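Local structure of ASCH domain (Vibrio cholerae TMA 21, 3S9X) at residues Gly70-Val82 against Ile90-Gln102. The protein is of unknown function but carries an ASCH domain of the PUA clan, a fold consistent with binding RNA. Numbering follows the deposited sequence. Where two conformers were deposited one is given.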
loop_
_atom_site.group_PDB
_atom_site.type_symbol
_atom_site.label_atom_id
_atom_site.label_comp_id
_atom_site.label_asym_id
_atom_site.label_seq_id
_atom_site.Cartn_x
_atom_site.Cartn_y
_atom_site.Cartn_z
ATOM N N GLY A 70 6.153 -12.765 -10.630
ATOM C CA GLY A 70 4.815 -13.295 -10.777
ATOM C C GLY A 70 3.792 -12.897 -9.732
ATOM O O GLY A 70 2.747 -13.514 -9.643
ATOM N N GLU A 71 4.085 -11.881 -8.932
ATOM C CA GLU A 71 3.122 -11.360 -7.993
ATOM C C GLU A 71 1.937 -10.770 -8.727
ATOM O O GLU A 71 2.078 -10.254 -9.821
ATOM C CB GLU A 71 3.750 -10.372 -7.068
ATOM C CG GLU A 71 4.755 -10.990 -6.099
ATOM C CD GLU A 71 5.077 -10.074 -4.880
ATOM O OE1 GLU A 71 6.008 -10.484 -4.116
ATOM O OE2 GLU A 71 4.403 -8.994 -4.692
ATOM N N LEU A 72 0.757 -10.909 -8.157
ATOM C CA LEU A 72 -0.413 -10.336 -8.812
ATOM C C LEU A 72 -0.423 -8.811 -8.717
ATOM O O LEU A 72 -0.170 -8.214 -7.646
ATOM C CB LEU A 72 -1.736 -10.879 -8.210
ATOM C CG LEU A 72 -1.991 -12.379 -8.240
ATOM C CD1 LEU A 72 -3.438 -12.819 -7.854
ATOM C CD2 LEU A 72 -1.583 -12.934 -9.631
HETATM N N MSE A 73 -0.709 -8.181 -9.849
HETATM C CA MSE A 73 -0.813 -6.719 -9.820
HETATM C C MSE A 73 -1.912 -6.230 -8.882
HETATM O O MSE A 73 -2.974 -6.850 -8.762
HETATM C CB MSE A 73 -1.095 -6.154 -11.208
HETATM C CG MSE A 73 0.177 -6.145 -12.069
HETATM SE SE MSE A 73 1.298 -4.722 -11.764
HETATM C CE MSE A 73 0.192 -3.324 -12.487
ATOM N N PRO A 74 -1.673 -5.096 -8.239
ATOM C CA PRO A 74 -2.756 -4.443 -7.505
ATOM C C PRO A 74 -3.899 -4.056 -8.438
ATOM O O PRO A 74 -3.641 -3.729 -9.596
ATOM C CB PRO A 74 -2.089 -3.244 -6.889
ATOM C CG PRO A 74 -1.087 -2.884 -7.774
ATOM C CD PRO A 74 -0.479 -4.257 -8.272
ATOM N N GLN A 75 -5.120 -4.111 -7.927
ATOM C CA GLN A 75 -6.320 -3.843 -8.691
ATOM C C GLN A 75 -7.125 -2.722 -8.067
ATOM O O GLN A 75 -7.329 -2.674 -6.850
ATOM C CB GLN A 75 -7.321 -5.049 -8.618
ATOM C CG GLN A 75 -7.148 -6.146 -9.424
ATOM C CD GLN A 75 -7.964 -7.348 -8.989
ATOM O OE1 GLN A 75 -9.163 -7.293 -8.479
ATOM N NE2 GLN A 75 -7.365 -8.496 -9.225
ATOM N N VAL A 76 -7.651 -1.845 -8.910
ATOM C CA VAL A 76 -8.678 -0.926 -8.522
ATOM C C VAL A 76 -9.803 -1.657 -7.807
ATOM O O VAL A 76 -10.224 -2.728 -8.272
ATOM C CB VAL A 76 -9.152 -0.045 -9.702
ATOM C CG1 VAL A 76 -10.352 0.777 -9.375
ATOM C CG2 VAL A 76 -7.980 0.843 -10.213
ATOM N N GLY A 77 -10.260 -1.101 -6.684
ATOM C CA GLY A 77 -11.353 -1.678 -5.924
ATOM C C GLY A 77 -10.920 -2.679 -4.846
ATOM O O GLY A 77 -11.738 -3.117 -3.987
ATOM N N HIS A 78 -9.639 -3.079 -4.827
ATOM C CA HIS A 78 -9.104 -3.862 -3.738
ATOM C C HIS A 78 -9.307 -3.161 -2.377
ATOM O O HIS A 78 -9.034 -1.969 -2.281
ATOM C CB HIS A 78 -7.596 -4.082 -3.996
ATOM C CG HIS A 78 -6.929 -4.889 -2.936
ATOM N ND1 HIS A 78 -6.895 -6.273 -2.948
ATOM C CD2 HIS A 78 -6.166 -4.519 -1.877
ATOM C CE1 HIS A 78 -6.192 -6.698 -1.914
ATOM N NE2 HIS A 78 -5.721 -5.655 -1.254
ATOM N N LEU A 79 -9.620 -3.947 -1.355
ATOM C CA LEU A 79 -9.639 -3.470 0.004
ATOM C C LEU A 79 -8.485 -4.094 0.806
ATOM O O LEU A 79 -8.286 -5.283 0.816
ATOM C CB LEU A 79 -10.936 -3.901 0.715
ATOM C CG LEU A 79 -12.213 -3.272 0.197
ATOM C CD1 LEU A 79 -13.434 -3.889 0.909
ATOM C CD2 LEU A 79 -12.185 -1.760 0.436
ATOM N N GLN A 80 -7.760 -3.212 1.482
ATOM C CA GLN A 80 -6.706 -3.622 2.396
ATOM C C GLN A 80 -7.089 -3.134 3.813
ATOM O O GLN A 80 -7.285 -1.920 4.032
ATOM C CB GLN A 80 -5.326 -3.105 2.025
ATOM C CG GLN A 80 -4.264 -3.423 3.010
ATOM C CD GLN A 80 -2.888 -2.937 2.692
ATOM O OE1 GLN A 80 -2.598 -2.613 1.527
ATOM N NE2 GLN A 80 -2.003 -2.895 3.723
ATOM N N VAL A 81 -7.084 -4.073 4.758
ATOM C CA VAL A 81 -7.078 -3.735 6.138
ATOM C C VAL A 81 -5.649 -3.315 6.454
ATOM O O VAL A 81 -4.722 -4.147 6.405
ATOM C CB VAL A 81 -7.571 -4.872 7.087
ATOM C CG1 VAL A 81 -7.488 -4.391 8.520
ATOM C CG2 VAL A 81 -8.963 -5.371 6.645
ATOM N N VAL A 82 -5.487 -2.055 6.798
ATOM C CA VAL A 82 -4.175 -1.452 7.182
ATOM C C VAL A 82 -3.995 -1.680 8.653
ATOM O O VAL A 82 -4.751 -1.148 9.457
ATOM C CB VAL A 82 -4.106 0.029 6.800
ATOM C CG1 VAL A 82 -2.744 0.635 7.231
ATOM C CG2 VAL A 82 -4.448 0.240 5.318
ATOM N N ILE A 90 -6.067 -0.625 11.878
ATOM C CA ILE A 90 -6.152 0.829 12.109
ATOM C C ILE A 90 -7.226 1.429 11.149
ATOM O O ILE A 90 -8.047 2.240 11.559
ATOM C CB ILE A 90 -4.797 1.468 11.836
ATOM C CG1 ILE A 90 -3.700 0.922 12.825
ATOM C CG2 ILE A 90 -4.929 3.017 11.868
ATOM C CD1 ILE A 90 -4.051 1.040 14.273
ATOM N N CYS A 91 -7.226 1.032 9.886
ATOM C CA CYS A 91 -8.205 1.540 8.928
ATOM C C CYS A 91 -8.279 0.542 7.754
ATOM O O CYS A 91 -7.547 -0.401 7.692
ATOM C CB CYS A 91 -7.898 2.959 8.503
ATOM S SG CYS A 91 -6.376 3.153 7.586
ATOM N N ILE A 92 -9.235 0.813 6.864
ATOM C CA ILE A 92 -9.368 0.037 5.656
ATOM C C ILE A 92 -9.250 1.028 4.467
ATOM O O ILE A 92 -9.951 2.053 4.478
ATOM C CB ILE A 92 -10.692 -0.775 5.556
ATOM C CG1 ILE A 92 -10.856 -1.618 6.807
ATOM C CG2 ILE A 92 -10.736 -1.631 4.284
ATOM C CD1 ILE A 92 -12.108 -2.481 6.876
ATOM N N ILE A 93 -8.458 0.655 3.471
ATOM C CA ILE A 93 -8.291 1.425 2.281
ATOM C C ILE A 93 -8.818 0.709 1.068
ATOM O O ILE A 93 -8.836 -0.535 1.056
ATOM C CB ILE A 93 -6.868 1.893 2.072
ATOM C CG1 ILE A 93 -5.891 0.724 1.896
ATOM C CG2 ILE A 93 -6.400 2.873 3.149
ATOM C CD1 ILE A 93 -4.457 1.033 1.560
ATOM N N GLU A 94 -9.255 1.481 0.052
ATOM C CA GLU A 94 -9.754 0.946 -1.222
ATOM C C GLU A 94 -8.853 1.575 -2.294
ATOM O O GLU A 94 -8.661 2.805 -2.358
ATOM C CB GLU A 94 -11.211 1.385 -1.499
ATOM C CG GLU A 94 -11.747 0.787 -2.782
ATOM C CD GLU A 94 -13.196 1.057 -2.971
ATOM O OE1 GLU A 94 -13.972 1.127 -1.999
ATOM O OE2 GLU A 94 -13.599 1.061 -4.170
ATOM N N ILE A 95 -8.261 0.724 -3.120
ATOM C CA ILE A 95 -7.454 1.171 -4.240
ATOM C C ILE A 95 -8.320 1.912 -5.267
ATOM O O ILE A 95 -9.318 1.360 -5.713
ATOM C CB ILE A 95 -6.700 -0.004 -4.875
ATOM C CG1 ILE A 95 -5.703 -0.586 -3.853
ATOM C CG2 ILE A 95 -6.014 0.463 -6.225
ATOM C CD1 ILE A 95 -4.729 -1.684 -4.340
ATOM N N THR A 96 -7.861 3.095 -5.696
ATOM C CA THR A 96 -8.602 3.923 -6.621
ATOM C C THR A 96 -7.922 4.066 -8.001
ATOM O O THR A 96 -8.618 4.290 -8.972
ATOM C CB THR A 96 -8.891 5.340 -6.038
ATOM O OG1 THR A 96 -7.633 5.885 -5.753
ATOM C CG2 THR A 96 -9.777 5.254 -4.755
ATOM N N SER A 97 -6.623 3.798 -8.105
ATOM C CA SER A 97 -5.917 3.825 -9.373
ATOM C C SER A 97 -4.616 3.101 -9.289
ATOM O O SER A 97 -4.025 3.002 -8.211
ATOM C CB SER A 97 -5.669 5.249 -9.862
ATOM O OG SER A 97 -4.737 5.938 -9.108
ATOM N N VAL A 98 -4.160 2.591 -10.414
ATOM C CA VAL A 98 -2.887 1.849 -10.565
ATOM C C VAL A 98 -2.235 2.296 -11.874
ATOM O O VAL A 98 -2.905 2.440 -12.905
ATOM C CB VAL A 98 -3.113 0.348 -10.558
ATOM C CG1 VAL A 98 -1.796 -0.411 -10.742
ATOM C CG2 VAL A 98 -3.769 -0.109 -9.305
ATOM N N SER A 99 -0.956 2.636 -11.814
ATOM C CA SER A 99 -0.209 3.007 -13.027
ATOM C C SER A 99 1.268 2.738 -12.803
ATOM O O SER A 99 1.635 2.209 -11.753
ATOM C CB SER A 99 -0.431 4.494 -13.343
ATOM O OG SER A 99 0.269 5.317 -12.433
ATOM N N LYS A 100 2.064 3.019 -13.840
ATOM C CA LYS A 100 3.521 2.796 -13.747
ATOM C C LYS A 100 4.336 4.041 -14.073
ATOM O O LYS A 100 3.898 4.848 -14.900
ATOM C CB LYS A 100 3.992 1.675 -14.677
ATOM C CG LYS A 100 3.283 0.365 -14.463
ATOM C CD LYS A 100 3.755 -0.714 -15.375
ATOM C CE LYS A 100 3.006 -1.986 -15.218
ATOM N NZ LYS A 100 1.619 -1.932 -15.808
ATOM N N CYS A 101 5.483 4.172 -13.424
ATOM C CA CYS A 101 6.454 5.222 -13.831
ATOM C C CYS A 101 7.811 4.820 -13.350
ATOM O O CYS A 101 7.945 4.005 -12.465
ATOM C CB CYS A 101 6.199 6.667 -13.292
ATOM S SG CYS A 101 6.636 6.860 -11.497
ATOM N N GLN A 102 8.828 5.345 -14.036
ATOM C CA GLN A 102 10.196 5.088 -13.605
ATOM C C GLN A 102 10.477 5.760 -12.291
ATOM O O GLN A 102 10.036 6.882 -12.061
ATOM C CB GLN A 102 11.246 5.467 -14.655
ATOM C CG GLN A 102 11.224 4.511 -15.810
ATOM C CD GLN A 102 12.390 4.757 -16.772
ATOM O OE1 GLN A 102 13.332 5.640 -16.530
ATOM N NE2 GLN A 102 12.376 4.070 -17.797
#
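Val82 O takes two backbone N-H groups: Ile90 N, 2.8 Å from Val82 O and in the carbonyl plane, and, more weakly, Cys91 N at 3.3 Å. Two consecutive residues thus face one, a classic beta bulge, and Val82 N returns a bond to Cys91 O. Gln80 and Ile93 exchange a pair of N-H to O bonds, each 2.9 Å between N and O. Ile95 N donates to His78 O, and Gly77 N gives Ile95 O a nearly straight bond of 2.8 Å, with 171° at the hydrogen. Gly77 lies in the type II turn from Gln75 to His78, where its positive phi (90°) suits a residue without CB.

Side chains alternate between two faces. On one, Val82 and Ile93 meet at about a right angle, CG2 of Val82 lying 3.7 Å from CG1 of Ile93; helix 41-52 packs there against Val82, Cys91 and Ile93. On the other, Leu79 CD2 reaches Glu94 CB, while Glu94 OE1 is hydrogen-bonded to the Tyr29 hydroxyl.

Around the turn, in the conformer described, Ile95 CD1 lies near both Pro74 CB and His78 CB, 3.8 Å from the latter. With its CG anti to the backbone N (chi1 -180°), His78 carries its imidazole to Ser31 and Ser33, which hold both ring nitrogens. Both Val98 methyls lie on one side of the Pro74 ring, displaced past its CB-CG edge, CG1 3.9 Å from Pro74 CG. Strands 79-83 and 89-102 form an antiparallel beta hairpin in the ASCH domain's mixed sheet, the loop before it packing alongside the second strand's extension.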